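Local coordinates for protein YfnB (Bacillus subtilis, PDB 3ED5) that probably acts as a phosphatase of the haloacid dehalogenase superfamily, perhaps removing phosphate from nucleotides as a 5'-nucleotidase, at residues 28-31 with 32-36; 50-53 with 54-58; 130-133 with 134-137; 182-186 with 187-191. All coordinates share one frame; numbering follows the deposited sequence.

Contact 1: 28-31 with 32-36. With FMT (formic acid), chain H.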
loop_
_atom_site.group_PDB
_atom_site.type_symbol
_atom_site.label_atom_id
_atom_site.label_comp_id
_atom_site.label_asym_id
_atom_site.label_seq_id
_atom_site.Cartn_x
_atom_site.Cartn_y
_atom_site.Cartn_z
ATOM N N ALA A 28 -0.640 -2.220 16.062
ATOM C CA ALA A 28 0.451 -3.197 16.110
ATOM C C ALA A 28 1.676 -2.669 16.845
ATOM O O ALA A 28 2.320 -3.417 17.607
ATOM C CB ALA A 28 0.851 -3.648 14.692
ATOM N N LEU A 29 2.001 -1.397 16.638
ATOM C CA LEU A 29 3.107 -0.777 17.396
ATOM C C LEU A 29 2.786 -0.725 18.900
ATOM O O LEU A 29 3.626 -1.091 19.746
ATOM C CB LEU A 29 3.371 0.647 16.894
ATOM C CG LEU A 29 4.024 0.831 15.526
ATOM C CD1 LEU A 29 4.063 2.306 15.226
ATOM C CD2 LEU A 29 5.482 0.239 15.517
ATOM N N ARG A 30 1.569 -0.305 19.231
ATOM C CA ARG A 30 1.167 -0.262 20.654
ATOM C C ARG A 30 1.332 -1.640 21.275
ATOM O O ARG A 30 1.904 -1.771 22.353
ATOM C CB ARG A 30 -0.260 0.239 20.854
ATOM C CG ARG A 30 -0.579 0.436 22.371
ATOM C CD ARG A 30 -2.001 0.929 22.631
ATOM N NE ARG A 30 -3.062 0.182 21.934
ATOM C CZ ARG A 30 -3.707 -0.861 22.468
ATOM N NH1 ARG A 30 -4.680 -1.468 21.806
ATOM N NH2 ARG A 30 -3.386 -1.303 23.685
ATOM N N LEU A 31 0.824 -2.670 20.588
ATOM C CA LEU A 31 0.857 -4.037 21.130
ATOM C C LEU A 31 2.272 -4.610 21.190
ATOM O O LEU A 31 2.616 -5.333 22.142
ATOM C CB LEU A 31 -0.083 -4.961 20.346
ATOM C CG LEU A 31 -1.557 -4.580 20.462
ATOM C CD1 LEU A 31 -2.394 -5.520 19.635
ATOM C CD2 LEU A 31 -2.033 -4.597 21.913
ATOM N N LEU A 32 3.098 -4.268 20.198
ATOM C CA LEU A 32 4.500 -4.687 20.200
ATOM C C LEU A 32 5.238 -4.107 21.427
ATOM O O LEU A 32 5.963 -4.823 22.129
ATOM C CB LEU A 32 5.209 -4.294 18.876
ATOM C CG LEU A 32 6.724 -4.574 18.880
ATOM C CD1 LEU A 32 7.020 -6.080 18.811
ATOM C CD2 LEU A 32 7.446 -3.822 17.746
ATOM N N PHE A 33 5.071 -2.813 21.659
ATOM C CA PHE A 33 5.752 -2.161 22.793
ATOM C C PHE A 33 5.222 -2.584 24.158
ATOM O O PHE A 33 5.988 -2.676 25.136
ATOM C CB PHE A 33 5.744 -0.654 22.602
ATOM C CG PHE A 33 6.831 -0.179 21.685
ATOM C CD1 PHE A 33 6.763 -0.445 20.317
ATOM C CD2 PHE A 33 7.943 0.495 22.185
ATOM C CE1 PHE A 33 7.790 -0.039 19.452
ATOM C CE2 PHE A 33 8.975 0.906 21.341
ATOM C CZ PHE A 33 8.889 0.659 19.956
ATOM N N GLU A 34 3.929 -2.874 24.221
ATOM C CA GLU A 34 3.346 -3.468 25.432
ATOM C C GLU A 34 3.952 -4.862 25.640
ATOM O O GLU A 34 4.326 -5.204 26.747
ATOM C CB GLU A 34 1.816 -3.561 25.327
ATOM C CG GLU A 34 1.094 -2.218 25.355
ATOM C CD GLU A 34 -0.439 -2.348 25.379
ATOM O OE1 GLU A 34 -0.977 -3.482 25.394
ATOM O OE2 GLU A 34 -1.105 -1.294 25.383
ATOM N N ASP A 35 4.054 -5.655 24.572
ATOM C CA ASP A 35 4.646 -7.004 24.646
ATOM C C ASP A 35 6.059 -6.942 25.240
ATOM O O ASP A 35 6.418 -7.770 26.095
ATOM C CB ASP A 35 4.674 -7.690 23.264
ATOM C CG ASP A 35 5.268 -9.103 23.321
ATOM O OD1 ASP A 35 4.535 -10.032 23.715
ATOM O OD2 ASP A 35 6.458 -9.292 22.968
ATOM N N GLN A 36 6.832 -5.943 24.811
ATOM C CA GLN A 36 8.229 -5.777 25.226
ATOM C C GLN A 36 8.401 -5.000 26.522
ATOM O O GLN A 36 9.527 -4.803 26.962
ATOM C CB GLN A 36 9.002 -5.029 24.158
ATOM C CG GLN A 36 9.080 -5.792 22.846
ATOM C CD GLN A 36 9.837 -7.100 22.994
ATOM O OE1 GLN A 36 11.041 -7.095 23.194
ATOM N NE2 GLN A 36 9.134 -8.217 22.898
HETATM C C FMT H . -3.844 2.059 18.557
HETATM O O1 FMT H . -4.912 1.714 18.046
HETATM O O2 FMT H . -3.521 1.810 19.722
#
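Arg30 reaches across the side chain of Glu34, one turn further along the same helix, and forms a salt bridge with it. NH2 donates to Glu34 OE2 at 2.8 Å, with a bent N-H...O angle of 140°. OE2 lies at the edge of the guanidinium, but NH2 comes to it from above the carboxylate plane; the two planes are 66° apart. The bend at chi3 (49°) turns the guanidinium back toward Glu34. It also leaves NE pointing to a formic acid molecule, whose O2 accepts from Arg30 NE at 2.8 Å. The other carboxylate oxygen, Glu34 OE1, lies 3.8 Å from Leu31 CD2. The inward side of the helix is apolar. There the ring edge of Phe33 rests against the backbone one turn back, with CD1 3.3 Å from Leu29 O. Further on, Asp35 OD2 accepts from Gln36 NE2 and forms a salt bridge with Lys93. Residues 28-35 lie on helix 21-35. Leu29 and Leu32 pack on Phe74 and Phe33 on Leu77 and Leu78 of helix 66-80. Helix 87-98 takes Ala28 and Leu31, while Met44 and Tyr48 of helix 42-60 meet Phe33 and Leu29.

Contact 2: 50-53 with 54-58. With FMT (formic acid), chain E.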
loop_
_atom_site.group_PDB
_atom_site.type_symbol
_atom_site.label_atom_id
_atom_site.label_comp_id
_atom_site.label_asym_id
_atom_site.label_seq_id
_atom_site.Cartn_x
_atom_site.Cartn_y
_atom_site.Cartn_z
ATOM N N THR A 50 9.966 7.724 10.640
ATOM C CA THR A 50 10.972 8.259 9.737
ATOM C C THR A 50 11.916 7.143 9.258
ATOM O O THR A 50 12.245 7.061 8.052
ATOM C CB THR A 50 11.785 9.416 10.395
ATOM O OG1 THR A 50 10.872 10.444 10.845
ATOM C CG2 THR A 50 12.777 10.017 9.388
ATOM N N ILE A 51 12.358 6.321 10.215
ATOM C CA ILE A 51 13.230 5.183 9.904
ATOM C C ILE A 51 12.524 4.230 8.937
ATOM O O ILE A 51 13.105 3.853 7.914
ATOM C CB ILE A 51 13.611 4.417 11.147
ATOM C CG1 ILE A 51 14.636 5.261 11.921
ATOM C CG2 ILE A 51 14.256 3.062 10.822
ATOM C CD1 ILE A 51 14.830 4.850 13.446
ATOM N N ASN A 52 11.291 3.865 9.273
ATOM C CA ASN A 52 10.538 2.902 8.479
ATOM C C ASN A 52 10.357 3.452 7.065
ATOM O O ASN A 52 10.582 2.718 6.067
ATOM C CB ASN A 52 9.195 2.584 9.133
ATOM C CG ASN A 52 8.437 1.495 8.399
ATOM O OD1 ASN A 52 8.971 0.417 8.155
ATOM N ND2 ASN A 52 7.180 1.777 8.045
ATOM N N GLN A 53 10.013 4.738 6.972
ATOM C CA GLN A 53 9.831 5.385 5.645
ATOM C C GLN A 53 11.126 5.335 4.813
ATOM O O GLN A 53 11.084 4.980 3.637
ATOM C CB GLN A 53 9.289 6.831 5.770
ATOM C CG GLN A 53 9.303 7.694 4.478
ATOM C CD GLN A 53 8.316 7.234 3.407
ATOM O OE1 GLN A 53 7.391 6.459 3.688
ATOM N NE2 GLN A 53 8.506 7.714 2.155
ATOM N N GLY A 54 12.265 5.661 5.421
ATOM C CA GLY A 54 13.544 5.642 4.718
ATOM C C GLY A 54 13.932 4.253 4.234
ATOM O O GLY A 54 14.517 4.120 3.174
ATOM N N LEU A 55 13.645 3.226 5.038
ATOM C CA LEU A 55 14.003 1.858 4.667
ATOM C C LEU A 55 13.084 1.396 3.523
ATOM O O LEU A 55 13.577 0.854 2.536
ATOM C CB LEU A 55 13.910 0.908 5.872
ATOM C CG LEU A 55 14.845 1.221 7.059
ATOM C CD1 LEU A 55 14.455 0.334 8.236
ATOM C CD2 LEU A 55 16.303 0.996 6.674
ATOM N N TRP A 56 11.778 1.654 3.627
ATOM C CA TRP A 56 10.879 1.266 2.501
ATOM C C TRP A 56 11.267 2.009 1.233
ATOM O O TRP A 56 11.234 1.430 0.135
ATOM C CB TRP A 56 9.373 1.456 2.809
ATOM C CG TRP A 56 8.837 0.386 3.672
ATOM C CD1 TRP A 56 8.907 0.344 5.081
ATOM C CD2 TRP A 56 8.227 -0.844 3.270
ATOM N NE1 TRP A 56 8.338 -0.826 5.536
ATOM C CE2 TRP A 56 7.910 -1.565 4.451
ATOM C CE3 TRP A 56 7.831 -1.384 2.012
ATOM C CZ2 TRP A 56 7.266 -2.809 4.430
ATOM C CZ3 TRP A 56 7.197 -2.647 1.995
ATOM C CH2 TRP A 56 6.923 -3.349 3.199
ATOM N N ARG A 57 11.644 3.279 1.347
ATOM C CA ARG A 57 12.097 3.993 0.147
ATOM C C ARG A 57 13.327 3.323 -0.459
ATOM O O ARG A 57 13.415 3.180 -1.683
ATOM C CB ARG A 57 12.403 5.482 0.403
ATOM C CG ARG A 57 11.121 6.311 0.556
ATOM C CD ARG A 57 10.362 6.444 -0.803
ATOM N NE ARG A 57 11.187 7.194 -1.739
ATOM C CZ ARG A 57 11.584 6.768 -2.932
ATOM N NH1 ARG A 57 11.207 5.584 -3.406
ATOM N NH2 ARG A 57 12.350 7.558 -3.669
ATOM N N ALA A 58 14.279 2.917 0.387
ATOM C CA ALA A 58 15.501 2.239 -0.106
ATOM C C ALA A 58 15.110 0.951 -0.850
ATOM O O ALA A 58 15.627 0.669 -1.956
ATOM C CB ALA A 58 16.494 1.958 1.033
HETATM C C FMT E . 5.585 4.671 8.583
HETATM O O1 FMT E . 5.725 3.763 9.392
HETATM O O2 FMT E . 6.516 5.264 8.043
#
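Four backbone hydrogen bonds join Thr50, Ile51, Asn52 and Gln53 to Gly54, Leu55, Trp56 and Arg57, each four residues on, as in a regular alpha helix. The straightest is Trp56 N to Asn52 O, at 172°. The polar side-chain contacts centre on Asn52. Its CG is anti to the backbone N (chi1 -175°), which runs the amide alongside the Trp56 indole. OD1 sits at the ring edge, near its plane, 3.1 Å from Trp56 CD1, and the amide stands almost upright to the ring at 80°. OD1 accepts from Arg73 NH1 of helix 66-80. The other end of the amide is used too: Asn52 ND2 donates to O1 of a formic acid molecule at 2.8 Å. Were Asn52 an alanine, Arg73 would probably lose this acceptor and the edge of the indole its polar neighbour. The remaining contacts are packing. Gln53 lies beside Arg57, with NE2 3.4 Å from Arg57 CG, while the guanidinium goes to Glu60 and Glu61. Ile51 CG2 and Leu55 CD1 touch at 3.8 Å, side by side. Ile51 and Leu55 thus form an apolar pair, apart from the polar group round Asn52. There one amide serves as both acceptor and donor, which is likely to fix its rotation. A second formic acid lies about 3 Å from the Trp56 side chain and may mark a pocket, though it probably comes from the crystallisation liquor.

Contact 3: 130-133 with 134-137. With FMT (formic acid), chain G.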
loop_
_atom_site.group_PDB
_atom_site.type_symbol
_atom_site.label_atom_id
_atom_site.label_comp_id
_atom_site.label_asym_id
_atom_site.label_seq_id
_atom_site.Cartn_x
_atom_site.Cartn_y
_atom_site.Cartn_z
ATOM N N HIS A 130 1.395 -12.753 2.554
ATOM C CA HIS A 130 0.508 -13.332 3.556
ATOM C C HIS A 130 -0.338 -12.258 4.250
ATOM O O HIS A 130 -1.533 -12.461 4.510
ATOM C CB HIS A 130 1.292 -14.113 4.609
ATOM C CG HIS A 130 0.396 -14.871 5.522
ATOM N ND1 HIS A 130 0.198 -14.507 6.835
ATOM C CD2 HIS A 130 -0.433 -15.915 5.286
ATOM C CE1 HIS A 130 -0.676 -15.330 7.387
ATOM N NE2 HIS A 130 -1.082 -16.187 6.466
ATOM N N THR A 131 0.301 -11.127 4.543
ATOM C CA THR A 131 -0.322 -10.037 5.276
ATOM C C THR A 131 -1.456 -9.416 4.459
ATOM O O THR A 131 -2.546 -9.149 4.983
ATOM C CB THR A 131 0.705 -8.954 5.628
ATOM O OG1 THR A 131 1.700 -9.522 6.481
ATOM C CG2 THR A 131 0.013 -7.783 6.362
ATOM N N GLN A 132 -1.208 -9.222 3.168
ATOM C CA GLN A 132 -2.179 -8.530 2.332
ATOM C C GLN A 132 -3.365 -9.440 2.042
ATOM O O GLN A 132 -4.522 -8.988 2.120
ATOM C CB GLN A 132 -1.503 -8.049 1.035
ATOM C CG GLN A 132 -0.281 -7.058 1.234
ATOM C CD GLN A 132 -0.587 -5.871 2.150
ATOM O OE1 GLN A 132 -0.859 -6.038 3.352
ATOM N NE2 GLN A 132 -0.448 -4.668 1.618
ATOM N N TYR A 133 -3.090 -10.709 1.739
ATOM C CA TYR A 133 -4.149 -11.688 1.513
ATOM C C TYR A 133 -5.051 -11.775 2.761
ATOM O O TYR A 133 -6.294 -11.731 2.671
ATOM C CB TYR A 133 -3.578 -13.076 1.189
ATOM C CG TYR A 133 -3.345 -13.295 -0.305
ATOM C CD1 TYR A 133 -2.300 -12.672 -0.982
ATOM C CD2 TYR A 133 -4.192 -14.128 -1.035
ATOM C CE1 TYR A 133 -2.078 -12.895 -2.370
ATOM C CE2 TYR A 133 -3.992 -14.356 -2.415
ATOM C CZ TYR A 133 -2.928 -13.743 -3.067
ATOM O OH TYR A 133 -2.740 -13.973 -4.427
ATOM N N LYS A 134 -4.409 -11.883 3.920
ATOM C CA LYS A 134 -5.177 -12.044 5.155
ATOM C C LYS A 134 -6.059 -10.833 5.466
ATOM O O LYS A 134 -7.264 -11.007 5.747
ATOM C CB LYS A 134 -4.255 -12.375 6.350
ATOM C CG LYS A 134 -5.040 -12.541 7.660
ATOM C CD LYS A 134 -4.114 -12.964 8.812
ATOM C CE LYS A 134 -4.884 -13.409 10.033
ATOM N NZ LYS A 134 -5.754 -12.317 10.570
ATOM N N ARG A 135 -5.495 -9.628 5.390
ATOM C CA ARG A 135 -6.248 -8.396 5.679
ATOM C C ARG A 135 -7.350 -8.140 4.634
ATOM O O ARG A 135 -8.460 -7.705 4.991
ATOM C CB ARG A 135 -5.296 -7.205 5.813
ATOM C CG ARG A 135 -4.439 -7.344 7.112
ATOM C CD ARG A 135 -3.277 -6.382 7.074
ATOM N NE ARG A 135 -3.739 -4.974 7.014
ATOM C CZ ARG A 135 -3.350 -4.064 6.119
ATOM N NH1 ARG A 135 -2.482 -4.364 5.147
ATOM N NH2 ARG A 135 -3.831 -2.825 6.215
ATOM N N LEU A 136 -7.080 -8.463 3.366
ATOM C CA LEU A 136 -8.145 -8.364 2.373
ATOM C C LEU A 136 -9.264 -9.375 2.638
ATOM O O LEU A 136 -10.459 -9.068 2.394
ATOM C CB LEU A 136 -7.600 -8.557 0.937
ATOM C CG LEU A 136 -6.735 -7.394 0.451
ATOM C CD1 LEU A 136 -5.969 -7.829 -0.812
ATOM C CD2 LEU A 136 -7.531 -6.089 0.222
ATOM N N ARG A 137 -8.913 -10.581 3.063
ATOM C CA ARG A 137 -9.950 -11.578 3.379
ATOM C C ARG A 137 -10.785 -11.135 4.585
ATOM O O ARG A 137 -12.013 -11.189 4.555
ATOM C CB ARG A 137 -9.359 -12.962 3.631
ATOM C CG ARG A 137 -8.924 -13.674 2.366
ATOM C CD ARG A 137 -8.695 -15.168 2.627
ATOM N NE ARG A 137 -8.426 -15.877 1.374
ATOM C CZ ARG A 137 -7.212 -16.250 0.961
ATOM N NH1 ARG A 137 -7.087 -16.873 -0.196
ATOM N NH2 ARG A 137 -6.126 -16.009 1.696
HETATM C C FMT G . -6.064 -16.280 5.182
HETATM O O1 FMT G . -6.691 -17.290 4.809
HETATM O O2 FMT G . -5.625 -15.410 4.422
#
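His130, Thr131, Gln132 and Tyr133 each accept a hydrogen bond from the backbone N four residues on, in Lys134 to Arg137, so the segment is one unbroken piece of alpha helix. Arg135 touches both Thr131 and Gln132. Its CD packs on Thr131 CG2 at 3.6 Å, the two side chains lying alongside. A bend at chi3 (62°) then brings the guanidinium to Gln132. NH1 meets Gln132 OE1 at 2.9 Å in a weak hydrogen bond, its N-H...O angle only 124°. OE1 lies in the guanidinium plane, and the two flat groups are 27° apart. Both residues have a stronger partner in Asp15: OD1 pairs with Arg135 NH1 and OD2 accepts from Gln132 NE2. Gln132 NE2 also donates to Thr125. Arg135 NE is held by Gly101 O, so this buried guanidinium is gripped on several N-H groups. On the outer side Arg137 crosses Tyr133. Its NH2 lies at the ring edge, 3.8 Å from Tyr133 CD2, and donates to O2 of a formic acid molecule at 2.8 Å. Phe142 gives Arg137 a cation-pi partner. Helix 129-138 is the crossover of a beta-alpha-beta unit between strands 120-125 and 147-150. Tyr133 and Leu136 pack on Ile148 of the latter strand, and Thr131 and His130 reach Glu99, just beyond helix 87-98.

Contact 4: 182-186 with 187-191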
loop_
_atom_site.group_PDB
_atom_site.type_symbol
_atom_site.label_atom_id
_atom_site.label_comp_id
_atom_site.label_asym_id
_atom_site.label_seq_id
_atom_site.Cartn_x
_atom_site.Cartn_y
_atom_site.Cartn_z
ATOM N N ILE A 182 -4.743 3.440 -8.811
ATOM C CA ILE A 182 -5.202 4.284 -7.698
ATOM C C ILE A 182 -4.387 3.923 -6.462
ATOM O O ILE A 182 -4.351 2.760 -6.050
ATOM C CB ILE A 182 -6.692 3.986 -7.386
ATOM C CG1 ILE A 182 -7.583 4.168 -8.629
ATOM C CG2 ILE A 182 -7.196 4.910 -6.222
ATOM C CD1 ILE A 182 -7.864 2.865 -9.398
ATOM N N GLY A 183 -3.725 4.905 -5.878
ATOM C CA GLY A 183 -2.929 4.633 -4.665
ATOM C C GLY A 183 -2.517 5.900 -3.967
ATOM O O GLY A 183 -2.646 7.023 -4.512
ATOM N N ASP A 184 -2.003 5.722 -2.743
ATOM C CA ASP A 184 -1.660 6.874 -1.902
ATOM C C ASP A 184 -0.184 7.257 -1.963
ATOM O O ASP A 184 0.193 8.341 -1.483
ATOM C CB ASP A 184 -1.987 6.536 -0.445
ATOM C CG ASP A 184 -1.043 5.521 0.114
ATOM O OD1 ASP A 184 -0.863 4.458 -0.513
ATOM O OD2 ASP A 184 -0.474 5.777 1.186
ATOM N N SER A 185 0.655 6.375 -2.517
ATOM C CA SER A 185 2.105 6.631 -2.547
ATOM C C SER A 185 2.556 7.318 -3.832
ATOM O O SER A 185 2.434 6.761 -4.929
ATOM C CB SER A 185 2.894 5.328 -2.351
ATOM O OG SER A 185 4.283 5.562 -2.630
ATOM N N LEU A 186 3.093 8.533 -3.709
ATOM C CA LEU A 186 3.665 9.218 -4.877
ATOM C C LEU A 186 4.791 8.410 -5.506
ATOM O O LEU A 186 4.928 8.377 -6.735
ATOM C CB LEU A 186 4.237 10.578 -4.468
ATOM C CG LEU A 186 3.201 11.633 -4.108
ATOM C CD1 LEU A 186 3.989 12.884 -3.649
ATOM C CD2 LEU A 186 2.394 11.959 -5.337
ATOM N N THR A 187 5.573 7.758 -4.641
ATOM C CA THR A 187 6.772 7.073 -5.082
ATOM C C THR A 187 6.541 5.671 -5.625
ATOM O O THR A 187 7.256 5.275 -6.551
ATOM C CB THR A 187 7.872 7.039 -3.997
ATOM O OG1 THR A 187 7.381 6.376 -2.825
ATOM C CG2 THR A 187 8.316 8.466 -3.608
ATOM N N ALA A 188 5.589 4.922 -5.073
ATOM C CA ALA A 188 5.347 3.558 -5.524
ATOM C C ALA A 188 4.256 3.558 -6.562
ATOM O O ALA A 188 4.397 2.894 -7.614
ATOM C CB ALA A 188 4.929 2.651 -4.381
ATOM N N ASP A 189 3.157 4.268 -6.270
ATOM C CA ASP A 189 1.941 4.144 -7.128
ATOM C C ASP A 189 1.916 5.151 -8.253
ATOM O O ASP A 189 1.699 4.791 -9.423
ATOM C CB ASP A 189 0.662 4.283 -6.288
ATOM C CG ASP A 189 0.564 3.236 -5.204
ATOM O OD1 ASP A 189 0.753 2.041 -5.519
ATOM O OD2 ASP A 189 0.327 3.640 -4.036
ATOM N N ILE A 190 2.151 6.419 -7.936
ATOM C CA ILE A 190 2.014 7.441 -8.959
ATOM C C ILE A 190 3.216 7.435 -9.900
ATOM O O ILE A 190 3.051 7.329 -11.106
ATOM C CB ILE A 190 1.737 8.832 -8.362
ATOM C CG1 ILE A 190 0.564 8.776 -7.351
ATOM C CG2 ILE A 190 1.499 9.837 -9.471
ATOM C CD1 ILE A 190 -0.783 8.165 -7.909
ATOM N N LYS A 191 4.427 7.481 -9.352
ATOM C CA LYS A 191 5.629 7.345 -10.171
ATOM C C LYS A 191 5.600 6.005 -10.910
ATOM O O LYS A 191 5.886 5.954 -12.091
ATOM C CB LYS A 191 6.893 7.455 -9.331
ATOM C CG LYS A 191 8.197 7.393 -10.157
ATOM C CD LYS A 191 9.303 6.745 -9.266
ATOM C CE LYS A 191 9.840 7.677 -8.204
ATOM N NZ LYS A 191 9.949 6.975 -6.860
#
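Ser185 turns the chain from the end of strand 179-183 into helix 186-195, and its carbonyl oxygen takes two bonds. Ser185 O accepts from Asp189 N at 2.9 Å and from Ile190 N at 3.0 Å. Lys191 N likewise bonds back five residues, to Leu186 O, so the first turn is of the wider pi type. Ser185 is the N-cap: its OG, anti to the backbone N (chi1 169°), accepts from Ala188 N at 2.8 Å and 160°. Asp189 answers from the helix. Its OD2 accepts from Ser185 N at 3.1 Å, on the anti side of the carboxylate. Gly183 has no side chain, which lets OD2 come 3.5 Å from Gly183 CA. The other oxygen, OD1, forms a salt bridge with Lys158. Against strand 199-203, Leu186 CD2 lies 4.2 Å from Ile190 CG1, both side chains packing on Trp202. With alanine in place of Asp189, the Ser185 N-H would probably lose its acceptor and Lys158 its mate, and the turn would be less firmly tied. Asp184 OD1 lies 3.8 Å from Asp189 OD2 and also close to Asp13, the nucleophile by similarity. Gly183, Asp184 and Asp189 match the fourth sequence motif of the HAD superfamily, whose acidic residues help bind magnesium in relatives. The turn and its two carboxylates are consistent with that role here.

How the contacts relate
Contacts 2 and 4 are the pair that touch. Arg57 CD packs on Thr187 OG1 at 3.6 Å, and Glu60 pairs with both Arg57 and Thr187, joining the helical cap to the core. Arg57 NH1 and Lys191 NZ are 3.9 Å apart at this junction. Three contacts come near Asp13: between side chains, Asp184 of contact 4 is about 3 Å away, Gln132 of contact 3 about 6 Å and Trp56 of contact 2 about 9 Å. Contacts 3 and 4 have their centres 20 Å apart and do not touch, yet each brings a side chain near Asp13. Contact 1 lies away from the site, its nearest atoms about 8 Å from contact 2 within the cap.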